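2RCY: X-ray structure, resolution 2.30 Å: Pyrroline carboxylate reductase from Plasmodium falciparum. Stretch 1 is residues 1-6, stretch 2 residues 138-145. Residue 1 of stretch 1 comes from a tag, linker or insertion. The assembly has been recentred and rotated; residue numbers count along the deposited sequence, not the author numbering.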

ATOM      1  N   GLY A   1     -28.924 -46.611 -23.542  1.00 53.98           N
ATOM      2  CA  GLY A   1     -29.884 -46.967 -22.458  1.00 53.96           C
ATOM      3  C   GLY A   1     -29.440 -46.488 -21.091  1.00 53.92           C
ATOM      4  O   GLY A   1     -28.341 -46.812 -20.637  1.00 53.95           O
HETATM    5  N   MSE A   2     -30.303 -45.709 -20.442  1.00 53.87           N
HETATM    6  CA  MSE A   2     -30.059 -45.189 -19.096  1.00 53.88           C
HETATM    7  C   MSE A   2     -31.385 -44.879 -18.404  1.00 53.63           C
HETATM    8  O   MSE A   2     -31.416 -44.442 -17.251  1.00 53.62           O
HETATM    9  CB  MSE A   2     -29.185 -43.934 -19.163  1.00 53.91           C
HETATM   10  CG  MSE A   2     -28.495 -43.577 -17.857  1.00 54.02           C
HETATM   11 SE   MSE A   2     -26.859 -42.563 -18.123  0.80 54.39          SE
HETATM   12  CE  MSE A   2     -25.928 -43.798 -19.321  1.00 54.35           C
ATOM     13  N   GLU A   3     -32.479 -45.127 -19.119  1.00 53.42           N
ATOM     14  CA  GLU A   3     -33.826 -44.799 -18.656  1.00 53.19           C
ATOM     15  C   GLU A   3     -34.279 -45.663 -17.477  1.00 53.01           C
ATOM     16  O   GLU A   3     -35.166 -45.266 -16.720  1.00 53.01           O
ATOM     17  CB  GLU A   3     -34.830 -44.920 -19.810  1.00 53.18           C
ATOM     18  CG  GLU A   3     -34.530 -44.036 -21.025  1.00 53.13           C
ATOM     19  CD  GLU A   3     -33.477 -44.621 -21.961  1.00 53.22           C
ATOM     20  OE1 GLU A   3     -33.088 -45.797 -21.789  1.00 53.27           O
ATOM     21  OE2 GLU A   3     -33.036 -43.898 -22.878  1.00 53.37           O
ATOM     22  N   ASN A   4     -33.662 -46.833 -17.326  1.00 52.81           N
ATOM     23  CA  ASN A   4     -34.053 -47.800 -16.298  1.00 52.64           C
ATOM     24  C   ASN A   4     -33.356 -47.660 -14.947  1.00 52.45           C
ATOM     25  O   ASN A   4     -33.931 -48.013 -13.916  1.00 52.40           O
ATOM     26  CB  ASN A   4     -33.890 -49.230 -16.816  1.00 52.71           C
ATOM     27  CG  ASN A   4     -34.984 -49.625 -17.785  1.00 52.77           C
ATOM     28  OD1 ASN A   4     -36.169 -49.408 -17.528  1.00 52.83           O
ATOM     29  ND2 ASN A   4     -34.590 -50.213 -18.905  1.00 52.87           N
ATOM     30  N   ILE A   5     -32.121 -47.160 -14.955  1.00 52.28           N
ATOM     31  CA  ILE A   5     -31.350 -47.008 -13.718  1.00 52.11           C
ATOM     32  C   ILE A   5     -31.924 -45.916 -12.819  1.00 51.91           C
ATOM     33  O   ILE A   5     -32.433 -44.901 -13.299  1.00 51.90           O
ATOM     34  CB  ILE A   5     -29.837 -46.753 -13.962  1.00 52.14           C
ATOM     35  CG1 ILE A   5     -29.617 -45.496 -14.808  1.00 52.20           C
ATOM     36  CG2 ILE A   5     -29.178 -47.978 -14.593  1.00 52.21           C
ATOM     37  CD1 ILE A   5     -28.506 -44.607 -14.298  1.00 52.37           C
ATOM     38  N   LYS A   6     -31.843 -46.144 -11.513  1.00 51.67           N
ATOM     39  CA  LYS A   6     -32.415 -45.232 -10.532  1.00 51.44           C
ATOM     40  C   LYS A   6     -31.333 -44.335  -9.940  1.00 51.19           C
ATOM     41  O   LYS A   6     -30.335 -44.819  -9.399  1.00 51.13           O
ATOM     42  CB  LYS A   6     -33.146 -46.016  -9.439  1.00 51.48           C
ATOM     43  CG  LYS A   6     -34.175 -47.001  -9.979  1.00 51.60           C
ATOM     44  CD  LYS A   6     -34.594 -48.008  -8.923  1.00 51.98           C
ATOM     45  CE  LYS A   6     -35.275 -49.217  -9.547  1.00 52.19           C
ATOM     46  NZ  LYS A   6     -34.320 -50.059 -10.327  1.00 52.31           N
ATOM     47  N   LYS A 138     -17.916 -45.636 -16.091  1.00 52.33           N
ATOM     48  CA  LYS A 138     -17.459 -44.359 -16.642  1.00 52.35           C
ATOM     49  C   LYS A 138     -18.330 -43.899 -17.807  1.00 52.37           C
ATOM     50  O   LYS A 138     -18.458 -42.698 -18.055  1.00 52.35           O
ATOM     51  CB  LYS A 138     -15.995 -44.448 -17.077  1.00 52.35           C
ATOM     52  CG  LYS A 138     -15.011 -44.528 -15.921  1.00 52.48           C
ATOM     53  CD  LYS A 138     -13.577 -44.580 -16.409  1.00 52.60           C
ATOM     54  CE  LYS A 138     -12.621 -44.835 -15.258  1.00 52.65           C
ATOM     55  NZ  LYS A 138     -11.201 -44.837 -15.703  1.00 52.82           N
ATOM     56  N   LYS A 139     -18.920 -44.861 -18.516  1.00 52.37           N
ATOM     57  CA  LYS A 139     -19.879 -44.580 -19.583  1.00 52.32           C
ATOM     58  C   LYS A 139     -21.157 -43.968 -19.014  1.00 52.23           C
ATOM     59  O   LYS A 139     -21.720 -43.045 -19.600  1.00 52.23           O
ATOM     60  CB  LYS A 139     -20.202 -45.852 -20.371  1.00 52.36           C
ATOM     61  N   TYR A 140     -21.603 -44.489 -17.871  1.00 52.15           N
ATOM     62  CA  TYR A 140     -22.764 -43.951 -17.163  1.00 52.08           C
ATOM     63  C   TYR A 140     -22.501 -42.547 -16.623  1.00 51.85           C
ATOM     64  O   TYR A 140     -23.364 -41.674 -16.711  1.00 51.80           O
ATOM     65  CB  TYR A 140     -23.197 -44.884 -16.025  1.00 52.29           C
ATOM     66  CG  TYR A 140     -24.253 -45.897 -16.416  1.00 52.63           C
ATOM     67  CD1 TYR A 140     -25.607 -45.573 -16.363  1.00 52.91           C
ATOM     68  CD2 TYR A 140     -23.901 -47.181 -16.828  1.00 53.00           C
ATOM     69  CE1 TYR A 140     -26.583 -46.496 -16.722  1.00 53.06           C
ATOM     70  CE2 TYR A 140     -24.872 -48.117 -17.185  1.00 53.12           C
ATOM     71  CZ  TYR A 140     -26.211 -47.766 -17.129  1.00 53.02           C
ATOM     72  OH  TYR A 140     -27.177 -48.684 -17.479  1.00 52.90           O
ATOM     73  N   VAL A 141     -21.304 -42.343 -16.072  1.00 51.53           N
ATOM     74  CA  VAL A 141     -20.894 -41.043 -15.537  1.00 51.20           C
ATOM     75  C   VAL A 141     -20.840 -39.988 -16.647  1.00 50.94           C
ATOM     76  O   VAL A 141     -21.416 -38.910 -16.506  1.00 50.90           O
ATOM     77  CB  VAL A 141     -19.535 -41.132 -14.777  1.00 51.26           C
ATOM     78  CG1 VAL A 141     -19.013 -39.745 -14.405  1.00 51.31           C
ATOM     79  CG2 VAL A 141     -19.678 -41.990 -13.527  1.00 51.15           C
ATOM     80  N   ASN A 142     -20.166 -40.317 -17.749  1.00 50.61           N
ATOM     81  CA  ASN A 142     -20.058 -39.415 -18.898  1.00 50.28           C
ATOM     82  C   ASN A 142     -21.399 -38.979 -19.486  1.00 49.94           C
ATOM     83  O   ASN A 142     -21.599 -37.797 -19.759  1.00 49.93           O
ATOM     84  CB  ASN A 142     -19.177 -40.025 -19.993  1.00 50.37           C
ATOM     85  CG  ASN A 142     -17.716 -39.644 -19.848  1.00 50.65           C
ATOM     86  OD1 ASN A 142     -17.074 -39.961 -18.847  1.00 50.88           O
ATOM     87  ND2 ASN A 142     -17.182 -38.963 -20.856  1.00 50.94           N
ATOM     88  N   ASP A 143     -22.312 -39.932 -19.667  1.00 49.52           N
ATOM     89  CA  ASP A 143     -23.613 -39.660 -20.286  1.00 49.11           C
ATOM     90  C   ASP A 143     -24.539 -38.832 -19.398  1.00 48.72           C
ATOM     91  O   ASP A 143     -25.350 -38.052 -19.903  1.00 48.72           O
ATOM     92  CB  ASP A 143     -24.309 -40.964 -20.687  1.00 49.18           C
ATOM     93  CG  ASP A 143     -23.524 -41.762 -21.719  1.00 49.32           C
ATOM     94  OD1 ASP A 143     -22.590 -41.210 -22.343  1.00 49.33           O
ATOM     95  OD2 ASP A 143     -23.849 -42.954 -21.901  1.00 49.52           O
ATOM     96  N   ILE A 144     -24.422 -39.016 -18.084  1.00 48.21           N
ATOM     97  CA  ILE A 144     -25.234 -38.276 -17.114  1.00 47.72           C
ATOM     98  C   ILE A 144     -24.899 -36.784 -17.121  1.00 47.30           C
ATOM     99  O   ILE A 144     -25.797 -35.939 -17.113  1.00 47.24           O
ATOM    100  CB  ILE A 144     -25.107 -38.868 -15.679  1.00 47.76           C
ATOM    101  CG1 ILE A 144     -25.928 -40.158 -15.564  1.00 47.76           C
ATOM    102  CG2 ILE A 144     -25.579 -37.866 -14.621  1.00 47.70           C
ATOM    103  CD1 ILE A 144     -25.636 -40.991 -14.322  1.00 47.78           C
ATOM    104  N   PHE A 145     -23.606 -36.471 -17.159  1.00 46.76           N
ATOM    105  CA  PHE A 145     -23.144 -35.090 -17.058  1.00 46.20           C
ATOM    106  C   PHE A 145     -22.967 -34.388 -18.410  1.00 45.79           C
ATOM    107  O   PHE A 145     -23.052 -33.163 -18.484  1.00 45.76           O
ATOM    108  CB  PHE A 145     -21.883 -35.005 -16.190  1.00 46.19           C
ATOM    109  CG  PHE A 145     -22.082 -35.519 -14.786  1.00 46.17           C
ATOM    110  CD1 PHE A 145     -22.835 -34.799 -13.862  1.00 46.05           C
ATOM    111  CD2 PHE A 145     -21.527 -36.731 -14.389  1.00 46.24           C
ATOM    112  CE1 PHE A 145     -23.026 -35.276 -12.567  1.00 46.08           C
ATOM    113  CE2 PHE A 145     -21.712 -37.216 -13.095  1.00 46.15           C
ATOM    114  CZ  PHE A 145     -22.464 -36.486 -12.184  1.00 46.06           C
TER

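Met2, modelled as selenomethionine, is the centre of the contact: its CA-to-CB bond points toward the helix that runs through residues 138-145, and its t, t, m side chain lies across Tyr140 and Ile144, one turn apart. The selenium packs on Ile144, where Met2 SE is 3.6 Å from Ile144 CG1; the CA-to-CB bond of Ile144 points sideways, but the end of its side chain (chi1 m, chi2 t) comes nearer. Beyond the selenium, Met2 CE reaches CD1 of Tyr140 at 3.5 Å, while SE lies 4.8 Å from the centroid of that ring, 57° off its normal, an oblique approach. Ile5 adds a second apolar side chain to the same ring. Its CD1 is 3.6 Å from CE1 of Tyr140, and its CG2 is 3.6 Å from Tyr140 OH, so Ile5 touches both the ring and its hydroxyl. At the outer edge, Tyr140 OH is 3.9 Å from O of Gly1, a tag residue. The CA-to-CB bond of Asp143 points toward stretch 1, and OD2 lies 3.4 Å from Met2 CE, a van der Waals contact between a carboxylate and a methyl group. No hydrogen bond joins the two stretches among the modelled atoms; the stretches have hydrogen bonds of their own, such as Met2 N to Glu3 OE1 (3.1 Å) and, within the helix, Ile144 N to Tyr140 O (3.2 Å).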